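Local coordinates for protein VP2 (Primate bocaparvovirus 1, PDB 7L0Y) that builds the T=1 icosahedral capsid of human bocavirus 1, a parvovirus shell assembled from sixty copies of the capsid protein, at residues Thr328-Tyr332 with Lys333-Tyr337. Numbering follows the deposited sequence.
Sequences TNLEY and KLQWY
L330 and K333, three residues apart, meet where a short 3-10 turn (330-332) gives way to the link before strand 335-337, and they illustrate how such a turn brings side chains together. Although CB of L330 points away from the following residues, one methyl turns toward them: chi1 of -170° sets CG anti to the backbone N, and L330 CD1 comes to 4.0 Å from K333 CD. The two side chains cross at about a right angle, and the lysine, extended beyond CG, meets the leucine with this methylene. Nearer its root, K333 CG passes 3.9 Å from N329 O.

The backbone closes the turn as well. K333 N donates to L330 O at 3.2 Å; the N-H points nearly straight at the oxygen (163°), but the donor stands well above the carbonyl plane. One residue earlier, Y332 N bonds to N329 O, also at 3.2 Å. Q335 turns its CB toward the turn, and its side chain crosses that of L330 almost perpendicularly. I350 of strand 348-350 touches L330, K333 and Q335 alike. E331 accepts hydrogen bonds from the backbone N of R285 (at OE1) and from that of R253 of a second subunit (at OE2).

Two consecutive i to i+3 bonds are the signature of a 3-10 turn, which here leads into strand 335-337, paired antiparallel with 348-350 and also backbone-bonded to a second subunit, at an interface of the parvovirus capsid.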
ATOM      1  N   THR A 328      47.693  -3.903 111.464  1.00 58.02           N
ATOM      2  CA  THR A 328      48.422  -3.549 112.668  1.00 58.02           C
ATOM      3  C   THR A 328      49.187  -4.722 113.251  1.00 58.02           C
ATOM      4  O   THR A 328      49.877  -4.555 114.259  1.00 58.02           O
ATOM      5  CB  THR A 328      47.463  -2.980 113.718  1.00 59.42           C
ATOM      6  OG1 THR A 328      46.443  -3.941 114.011  1.00 59.42           O
ATOM      7  CG2 THR A 328      46.814  -1.714 113.205  1.00 59.42           C
ATOM      8  N   ASN A 329      49.078  -5.900 112.647  1.00 58.32           N
ATOM      9  CA  ASN A 329      49.814  -7.060 113.115  1.00 58.32           C
ATOM     10  C   ASN A 329      49.936  -8.050 111.968  1.00 58.32           C
ATOM     11  O   ASN A 329      49.224  -7.960 110.966  1.00 58.32           O
ATOM     12  CB  ASN A 329      49.135  -7.707 114.327  1.00 62.22           C
ATOM     13  CG  ASN A 329      50.015  -8.730 115.006  1.00 62.22           C
ATOM     14  OD1 ASN A 329      50.926  -9.281 114.402  1.00 62.22           O
ATOM     15  ND2 ASN A 329      49.773  -8.960 116.277  1.00 62.22           N
ATOM     16  N   LEU A 330      50.861  -8.994 112.137  1.00 57.08           N
ATOM     17  CA  LEU A 330      51.035 -10.082 111.189  1.00 57.08           C
ATOM     18  C   LEU A 330      49.763 -10.894 110.992  1.00 57.08           C
ATOM     19  O   LEU A 330      49.572 -11.464 109.914  1.00 57.08           O
ATOM     20  CB  LEU A 330      52.161 -10.993 111.667  1.00 55.52           C
ATOM     21  CG  LEU A 330      52.690 -12.069 110.725  1.00 55.52           C
ATOM     22  CD1 LEU A 330      52.708 -11.550 109.307  1.00 55.52           C
ATOM     23  CD2 LEU A 330      54.074 -12.464 111.147  1.00 55.52           C
ATOM     24  N   GLU A 331      48.890 -10.962 112.000  1.00 57.51           N
ATOM     25  CA  GLU A 331      47.672 -11.754 111.874  1.00 57.51           C
ATOM     26  C   GLU A 331      46.782 -11.254 110.750  1.00 57.51           C
ATOM     27  O   GLU A 331      46.043 -12.034 110.143  1.00 57.51           O
ATOM     28  CB  GLU A 331      46.889 -11.751 113.182  1.00 63.66           C
ATOM     29  CG  GLU A 331      47.487 -12.587 114.279  1.00 63.66           C
ATOM     30  CD  GLU A 331      46.624 -12.603 115.511  1.00 63.66           C
ATOM     31  OE1 GLU A 331      45.717 -11.754 115.610  1.00 63.66           O
ATOM     32  OE2 GLU A 331      46.824 -13.488 116.363  1.00 63.66           O
ATOM     33  N   TYR A 332      46.820  -9.959 110.466  1.00 54.96           N
ATOM     34  CA  TYR A 332      45.885  -9.359 109.532  1.00 54.96           C
ATOM     35  C   TYR A 332      46.391  -9.385 108.104  1.00 54.96           C
ATOM     36  O   TYR A 332      45.678  -8.954 107.194  1.00 54.96           O
ATOM     37  CB  TYR A 332      45.579  -7.928 109.957  1.00 55.82           C
ATOM     38  CG  TYR A 332      45.004  -7.847 111.340  1.00 55.82           C
ATOM     39  CD1 TYR A 332      44.072  -8.772 111.777  1.00 55.82           C
ATOM     40  CD2 TYR A 332      45.408  -6.860 112.218  1.00 55.82           C
ATOM     41  CE1 TYR A 332      43.551  -8.709 113.045  1.00 55.82           C
ATOM     42  CE2 TYR A 332      44.893  -6.787 113.485  1.00 55.82           C
ATOM     43  CZ  TYR A 332      43.963  -7.713 113.896  1.00 55.82           C
ATOM     44  OH  TYR A 332      43.449  -7.640 115.167  1.00 55.82           O
ATOM     45  N   LYS A 333      47.600  -9.880 107.883  1.00 50.45           N
ATOM     46  CA  LYS A 333      48.212  -9.885 106.566  1.00 50.45           C
ATOM     47  C   LYS A 333      47.889 -11.190 105.858  1.00 50.45           C
ATOM     48  O   LYS A 333      47.921 -12.259 106.472  1.00 50.45           O
ATOM     49  CB  LYS A 333      49.720  -9.691 106.675  1.00 52.63           C
ATOM     50  CG  LYS A 333      50.107  -8.346 107.227  1.00 52.63           C
ATOM     51  CD  LYS A 333      51.595  -8.244 107.399  1.00 52.63           C
ATOM     52  CE  LYS A 333      51.996  -6.895 107.936  1.00 52.63           C
ATOM     53  NZ  LYS A 333      53.463  -6.828 108.151  1.00 52.63           N
ATOM     54  N   LEU A 334      47.563 -11.091 104.576  1.00 46.75           N
ATOM     55  CA  LEU A 334      47.370 -12.272 103.755  1.00 46.75           C
ATOM     56  C   LEU A 334      48.673 -13.054 103.672  1.00 46.75           C
ATOM     57  O   LEU A 334      49.732 -12.489 103.399  1.00 46.75           O
ATOM     58  CB  LEU A 334      46.904 -11.863 102.362  1.00 40.73           C
ATOM     59  CG  LEU A 334      46.618 -12.993 101.378  1.00 40.73           C
ATOM     60  CD1 LEU A 334      45.416 -13.788 101.832  1.00 40.73           C
ATOM     61  CD2 LEU A 334      46.417 -12.455  99.976  1.00 40.73           C
ATOM     62  N   GLN A 335      48.599 -14.355 103.917  1.00 46.84           N
ATOM     63  CA  GLN A 335      49.796 -15.172 103.971  1.00 46.84           C
ATOM     64  C   GLN A 335      49.467 -16.559 103.446  1.00 46.84           C
ATOM     65  O   GLN A 335      48.392 -17.094 103.707  1.00 46.84           O
ATOM     66  CB  GLN A 335      50.335 -15.229 105.400  1.00 50.59           C
ATOM     67  CG  GLN A 335      51.719 -15.784 105.539  1.00 50.59           C
ATOM     68  CD  GLN A 335      52.229 -15.636 106.944  1.00 50.59           C
ATOM     69  OE1 GLN A 335      51.562 -15.061 107.798  1.00 50.59           O
ATOM     70  NE2 GLN A 335      53.420 -16.146 107.197  1.00 50.59           N
ATOM     71  N   TRP A 336      50.391 -17.130 102.686  1.00 46.21           N
ATOM     72  CA  TRP A 336      50.167 -18.451 102.120  1.00 46.21           C
ATOM     73  C   TRP A 336      51.505 -19.156 101.991  1.00 46.21           C
ATOM     74  O   TRP A 336      52.556 -18.583 102.265  1.00 46.21           O
ATOM     75  CB  TRP A 336      49.458 -18.363 100.770  1.00 44.61           C
ATOM     76  CG  TRP A 336      50.231 -17.624  99.741  1.00 44.61           C
ATOM     77  CD1 TRP A 336      51.062 -18.154  98.812  1.00 44.61           C
ATOM     78  CD2 TRP A 336      50.260 -16.211  99.545  1.00 44.61           C
ATOM     79  NE1 TRP A 336      51.604 -17.167  98.043  1.00 44.61           N
ATOM     80  CE2 TRP A 336      51.126 -15.960  98.472  1.00 44.61           C
ATOM     81  CE3 TRP A 336      49.630 -15.134 100.168  1.00 44.61           C
ATOM     82  CZ2 TRP A 336      51.378 -14.680  98.007  1.00 44.61           C
ATOM     83  CZ3 TRP A 336      49.885 -13.871  99.714  1.00 44.61           C
ATOM     84  CH2 TRP A 336      50.748 -13.649  98.642  1.00 44.61           C
ATOM     85  N   TYR A 337      51.450 -20.410 101.562  1.00 49.03           N
ATOM     86  CA  TYR A 337      52.639 -21.166 101.203  1.00 49.03           C
ATOM     87  C   TYR A 337      52.706 -21.308  99.693  1.00 49.03           C
ATOM     88  O   TYR A 337      51.674 -21.453  99.034  1.00 49.03           O
ATOM     89  CB  TYR A 337      52.660 -22.551 101.850  1.00 52.18           C
ATOM     90  CG  TYR A 337      52.783 -22.538 103.347  1.00 52.18           C
ATOM     91  CD1 TYR A 337      53.976 -22.198 103.950  1.00 52.18           C
ATOM     92  CD2 TYR A 337      51.736 -22.943 104.155  1.00 52.18           C
ATOM     93  CE1 TYR A 337      54.107 -22.193 105.305  1.00 52.18           C
ATOM     94  CE2 TYR A 337      51.864 -22.961 105.520  1.00 52.18           C
ATOM     95  CZ  TYR A 337      53.052 -22.580 106.090  1.00 52.18           C
ATOM     96  OH  TYR A 337      53.194 -22.582 107.451  1.00 52.18           O
TER